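Local coordinates for putative carboxynorspermidine decarboxylase protein (Sinorhizobium meliloti, PDB 3MT1) that probably catalyses the pyridoxal 5'-phosphate-dependent decarboxylation of carboxynorspermidine and carboxyspermidine, releasing norspermidine and spermidine, at residues Cys165-Leu177 with Leu196-Pro208. Residues are numbered along the deposited sequence; the frame is centred on the assembly and turned at random.
With SO4 (sulfate ion), chain D.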
loop_
_atom_site.group_PDB
_atom_site.type_symbol
_atom_site.label_atom_id
_atom_site.label_comp_id
_atom_site.label_asym_id
_atom_site.label_seq_id
_atom_site.Cartn_x
_atom_site.Cartn_y
_atom_site.Cartn_z
ATOM N N CYS B 165 -17.764 -12.701 6.388
ATOM C CA CYS B 165 -16.930 -11.823 5.617
ATOM C C CYS B 165 -17.603 -10.555 5.112
ATOM O O CYS B 165 -17.333 -9.478 5.602
ATOM C CB CYS B 165 -16.258 -12.590 4.497
ATOM S SG CYS B 165 -14.868 -11.639 3.848
ATOM N N GLU B 166 -18.465 -10.649 4.125
ATOM C CA GLU B 166 -19.151 -9.441 3.701
ATOM C C GLU B 166 -20.602 -9.648 4.061
ATOM O O GLU B 166 -21.483 -9.082 3.427
ATOM C CB GLU B 166 -18.999 -9.232 2.187
ATOM C CG GLU B 166 -19.754 -10.286 1.278
ATOM C CD GLU B 166 -18.971 -10.681 -0.001
ATOM O OE1 GLU B 166 -19.580 -11.265 -0.940
ATOM O OE2 GLU B 166 -17.753 -10.419 -0.053
ATOM N N ASN B 167 -20.835 -10.458 5.092
ATOM C CA ASN B 167 -22.125 -11.054 5.353
ATOM C C ASN B 167 -23.243 -10.068 5.638
ATOM O O ASN B 167 -23.390 -9.553 6.751
ATOM C CB ASN B 167 -22.019 -12.104 6.446
ATOM C CG ASN B 167 -23.182 -13.044 6.451
ATOM O OD1 ASN B 167 -24.199 -12.816 5.786
ATOM N ND2 ASN B 167 -23.043 -14.125 7.195
ATOM N N LYS B 168 -24.046 -9.863 4.606
ATOM C CA LYS B 168 -25.031 -8.810 4.518
ATOM C C LYS B 168 -26.428 -9.404 4.713
ATOM O O LYS B 168 -27.430 -8.686 4.666
ATOM C CB LYS B 168 -24.884 -8.166 3.129
ATOM C CG LYS B 168 -25.573 -6.811 2.874
ATOM C CD LYS B 168 -25.022 -6.142 1.600
ATOM C CE LYS B 168 -23.690 -5.455 1.904
ATOM N NZ LYS B 168 -23.197 -4.628 0.755
ATOM N N ASP B 169 -26.485 -10.715 4.957
ATOM C CA ASP B 169 -27.759 -11.433 5.074
ATOM C C ASP B 169 -27.890 -12.156 6.412
ATOM O O ASP B 169 -27.014 -12.951 6.797
ATOM C CB ASP B 169 -27.893 -12.430 3.938
ATOM C CG ASP B 169 -29.264 -13.029 3.852
ATOM O OD1 ASP B 169 -30.135 -12.412 3.201
ATOM O OD2 ASP B 169 -29.458 -14.130 4.412
ATOM N N PHE B 170 -28.973 -11.870 7.131
ATOM C CA PHE B 170 -29.120 -12.410 8.470
ATOM C C PHE B 170 -29.269 -13.918 8.443
ATOM O O PHE B 170 -28.667 -14.623 9.269
ATOM C CB PHE B 170 -30.318 -11.814 9.171
ATOM C CG PHE B 170 -30.700 -12.551 10.417
ATOM C CD1 PHE B 170 -29.852 -12.538 11.534
ATOM C CD2 PHE B 170 -31.889 -13.263 10.473
ATOM C CE1 PHE B 170 -30.179 -13.229 12.682
ATOM C CE2 PHE B 170 -32.253 -13.955 11.637
ATOM C CZ PHE B 170 -31.392 -13.938 12.744
ATOM N N GLY B 171 -30.080 -14.399 7.493
ATOM C CA GLY B 171 -30.289 -15.820 7.291
ATOM C C GLY B 171 -28.977 -16.591 7.225
ATOM O O GLY B 171 -28.861 -17.665 7.854
ATOM N N LEU B 172 -27.992 -16.048 6.483
ATOM C CA LEU B 172 -26.697 -16.712 6.304
ATOM C C LEU B 172 -25.888 -16.715 7.572
ATOM O O LEU B 172 -25.310 -17.749 7.922
ATOM C CB LEU B 172 -25.871 -16.098 5.168
ATOM C CG LEU B 172 -24.409 -16.581 5.116
ATOM C CD1 LEU B 172 -24.285 -18.056 4.732
ATOM C CD2 LEU B 172 -23.574 -15.713 4.178
ATOM N N PHE B 173 -25.828 -15.563 8.246
ATOM C CA PHE B 173 -25.236 -15.496 9.587
ATOM C C PHE B 173 -25.906 -16.521 10.514
ATOM O O PHE B 173 -25.229 -17.270 11.239
ATOM C CB PHE B 173 -25.331 -14.090 10.208
ATOM C CG PHE B 173 -25.001 -14.069 11.675
ATOM C CD1 PHE B 173 -23.687 -14.213 12.111
ATOM C CD2 PHE B 173 -26.008 -13.965 12.635
ATOM C CE1 PHE B 173 -23.381 -14.226 13.465
ATOM C CE2 PHE B 173 -25.704 -13.977 14.012
ATOM C CZ PHE B 173 -24.391 -14.109 14.417
ATOM N N ASP B 174 -27.236 -16.574 10.477
ATOM C CA ASP B 174 -27.936 -17.526 11.337
ATOM C C ASP B 174 -27.460 -18.972 11.171
ATOM O O ASP B 174 -27.254 -19.675 12.177
ATOM C CB ASP B 174 -29.450 -17.480 11.182
ATOM C CG ASP B 174 -30.128 -18.498 12.078
ATOM O OD1 ASP B 174 -29.748 -18.549 13.288
ATOM O OD2 ASP B 174 -30.988 -19.272 11.567
ATOM N N ARG B 175 -27.275 -19.401 9.920
ATOM C CA ARG B 175 -26.757 -20.734 9.656
ATOM C C ARG B 175 -25.327 -20.938 10.114
ATOM O O ARG B 175 -24.979 -22.001 10.591
ATOM C CB ARG B 175 -26.897 -21.080 8.183
ATOM C CG ARG B 175 -28.326 -21.045 7.798
ATOM C CD ARG B 175 -28.593 -21.811 6.570
ATOM N NE ARG B 175 -30.027 -21.923 6.376
ATOM C CZ ARG B 175 -30.738 -22.985 6.735
ATOM N NH1 ARG B 175 -30.124 -24.022 7.305
ATOM N NH2 ARG B 175 -32.054 -23.007 6.510
HETATM N N MSE B 176 -24.500 -19.908 9.991
HETATM C CA MSE B 176 -23.088 -20.036 10.353
HETATM C C MSE B 176 -22.920 -20.175 11.855
HETATM O O MSE B 176 -22.097 -20.955 12.338
HETATM C CB MSE B 176 -22.334 -18.844 9.830
HETATM C CG MSE B 176 -22.607 -18.642 8.390
HETATM SE SE MSE B 176 -21.097 -19.162 7.348
HETATM C CE MSE B 176 -20.414 -17.339 7.149
ATOM N N LEU B 177 -23.726 -19.421 12.589
ATOM C CA LEU B 177 -23.770 -19.550 14.015
ATOM C C LEU B 177 -24.263 -20.960 14.399
ATOM O O LEU B 177 -23.863 -21.527 15.427
ATOM C CB LEU B 177 -24.682 -18.466 14.583
ATOM C CG LEU B 177 -24.660 -18.334 16.093
ATOM C CD1 LEU B 177 -23.234 -18.078 16.615
ATOM C CD2 LEU B 177 -25.635 -17.256 16.528
ATOM N N LEU B 196 -17.471 -13.316 18.264
ATOM C CA LEU B 196 -17.949 -13.800 16.992
ATOM C C LEU B 196 -17.325 -13.095 15.798
ATOM O O LEU B 196 -17.743 -13.343 14.684
ATOM C CB LEU B 196 -19.471 -13.740 16.929
ATOM C CG LEU B 196 -20.143 -14.707 17.892
ATOM C CD1 LEU B 196 -21.663 -14.440 17.935
ATOM C CD2 LEU B 196 -19.793 -16.153 17.519
ATOM N N GLY B 197 -16.326 -12.242 16.029
ATOM C CA GLY B 197 -15.651 -11.522 14.947
ATOM C C GLY B 197 -16.460 -10.462 14.210
ATOM O O GLY B 197 -17.430 -9.917 14.738
ATOM N N GLY B 198 -16.050 -10.174 12.981
ATOM C CA GLY B 198 -16.640 -9.133 12.184
ATOM C C GLY B 198 -17.201 -9.710 10.906
ATOM O O GLY B 198 -17.639 -10.863 10.856
ATOM N N GLY B 199 -17.192 -8.903 9.859
ATOM C CA GLY B 199 -17.700 -9.340 8.576
ATOM C C GLY B 199 -19.206 -9.414 8.535
ATOM O O GLY B 199 -19.759 -9.866 7.532
ATOM N N ILE B 200 -19.875 -8.987 9.611
ATOM C CA ILE B 200 -21.354 -9.054 9.688
ATOM C C ILE B 200 -21.954 -7.665 9.524
ATOM O O ILE B 200 -21.778 -6.813 10.407
ATOM C CB ILE B 200 -21.899 -9.665 11.067
ATOM C CG1 ILE B 200 -21.075 -10.865 11.553
ATOM C CG2 ILE B 200 -23.415 -10.034 10.963
ATOM C CD1 ILE B 200 -21.206 -11.120 13.072
ATOM N N HIS B 201 -22.699 -7.454 8.444
ATOM C CA HIS B 201 -23.148 -6.101 8.076
ATOM C C HIS B 201 -24.489 -5.726 8.689
ATOM O O HIS B 201 -25.465 -5.453 7.963
ATOM C CB HIS B 201 -23.163 -5.940 6.547
ATOM C CG HIS B 201 -22.735 -4.584 6.080
ATOM N ND1 HIS B 201 -23.633 -3.606 5.699
ATOM C CD2 HIS B 201 -21.502 -4.036 5.951
ATOM C CE1 HIS B 201 -22.971 -2.522 5.335
ATOM N NE2 HIS B 201 -21.675 -2.755 5.487
ATOM N N PHE B 202 -24.535 -5.718 10.031
ATOM C CA PHE B 202 -25.778 -5.440 10.752
ATOM C C PHE B 202 -26.181 -3.973 10.858
ATOM O O PHE B 202 -27.291 -3.670 11.286
ATOM C CB PHE B 202 -25.819 -6.115 12.118
ATOM C CG PHE B 202 -24.735 -5.687 13.037
ATOM C CD1 PHE B 202 -24.936 -4.619 13.915
ATOM C CD2 PHE B 202 -23.515 -6.354 13.043
ATOM C CE1 PHE B 202 -23.941 -4.217 14.779
ATOM C CE2 PHE B 202 -22.498 -5.950 13.902
ATOM C CZ PHE B 202 -22.714 -4.873 14.782
ATOM N N THR B 203 -25.285 -3.080 10.461
ATOM C CA THR B 203 -25.563 -1.646 10.362
ATOM C C THR B 203 -26.104 -1.238 8.978
ATOM O O THR B 203 -26.366 -0.055 8.732
ATOM C CB THR B 203 -24.281 -0.771 10.656
ATOM O OG1 THR B 203 -23.228 -1.121 9.744
ATOM C CG2 THR B 203 -23.788 -0.947 12.094
ATOM N N GLY B 204 -26.260 -2.192 8.068
ATOM C CA GLY B 204 -26.817 -1.861 6.771
ATOM C C GLY B 204 -28.268 -1.429 6.896
ATOM O O GLY B 204 -28.983 -1.825 7.830
ATOM N N ASP B 205 -28.728 -0.599 5.973
ATOM C CA ASP B 205 -30.136 -0.225 6.021
ATOM C C ASP B 205 -30.922 -1.507 5.734
ATOM O O ASP B 205 -30.508 -2.292 4.875
ATOM C CB ASP B 205 -30.456 0.887 5.008
ATOM C CG ASP B 205 -29.662 2.175 5.263
ATOM O OD1 ASP B 205 -29.157 2.395 6.399
ATOM O OD2 ASP B 205 -29.536 2.978 4.311
ATOM N N ASP B 206 -31.999 -1.745 6.488
ATOM C CA ASP B 206 -32.886 -2.883 6.244
ATOM C C ASP B 206 -32.422 -4.195 6.874
ATOM O O ASP B 206 -33.114 -5.212 6.789
ATOM C CB ASP B 206 -33.132 -3.074 4.739
ATOM C CG ASP B 206 -33.851 -1.876 4.095
ATOM O OD1 ASP B 206 -34.873 -1.413 4.686
ATOM O OD2 ASP B 206 -33.385 -1.418 3.006
ATOM N N TYR B 207 -31.273 -4.192 7.530
ATOM C CA TYR B 207 -30.892 -5.392 8.265
ATOM C C TYR B 207 -31.872 -5.653 9.426
ATOM O O TYR B 207 -32.326 -4.692 10.092
ATOM C CB TYR B 207 -29.471 -5.272 8.785
ATOM C CG TYR B 207 -28.821 -6.588 9.131
ATOM C CD1 TYR B 207 -28.139 -7.332 8.150
ATOM C CD2 TYR B 207 -28.868 -7.084 10.438
ATOM C CE1 TYR B 207 -27.530 -8.539 8.457
ATOM C CE2 TYR B 207 -28.264 -8.278 10.763
ATOM C CZ TYR B 207 -27.598 -9.009 9.769
ATOM O OH TYR B 207 -26.989 -10.195 10.106
ATOM N N PRO B 208 -32.219 -6.948 9.659
ATOM C CA PRO B 208 -33.168 -7.295 10.734
ATOM C C PRO B 208 -32.443 -7.266 12.064
ATOM O O PRO B 208 -32.157 -8.305 12.664
ATOM C CB PRO B 208 -33.616 -8.714 10.381
ATOM C CG PRO B 208 -32.892 -9.088 9.054
ATOM C CD PRO B 208 -31.746 -8.144 8.938
HETATM S S SO4 D . -14.693 -6.479 8.997
HETATM O O1 SO4 D . -15.032 -7.385 7.908
HETATM O O2 SO4 D . -14.296 -5.180 8.484
HETATM O O3 SO4 D . -15.929 -6.347 9.778
HETATM O O4 SO4 D . -13.641 -7.040 9.855
HETATM O O HOH W 1 -25.444 -11.064 8.094
#
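Tyr207 lies across the first turn of helix 170-190, at about a right angle to Phe170: its OH sits 3.5 Å from Phe170 CA and meets the Phe170 ring at the edge, in plane. Pro208 CG is 3.8 Å from Phe170 CB. A water 2.7 Å from Tyr207 OH bridges it to Asn167 O and, weakly, Asp169 O. Replacing Tyr207 with an alanine would probably leave that water short of a partner and open a gap beside Phe170. Further along, Phe173 has CG anti to its backbone N (chi1 168°), which brings CE1 within 3.8 Å of Ile200 CD1, while Leu196 CD1 comes at the ring edge. The Leu177 side chain crosses that of Leu196 at about a right angle. In the (beta/alpha)8 barrel domain of this class-II decarboxylase fold, the loop after strand 193-195 thus packs on helix 170-190. A single bridge joins the backbones, with a nearly straight bond from His201 N to Asn167 O (2.8 Å) and a weak one from Asn167 N to Gly199 O. Asn167 OD1 accepts from Asp169 N in an Asx turn; ND2 bonds Asn164 OD1. Gly199 N, Gly232 N, Glu233 N and Tyr324 OH hold a sulfate, consistent with a cofactor-phosphate site.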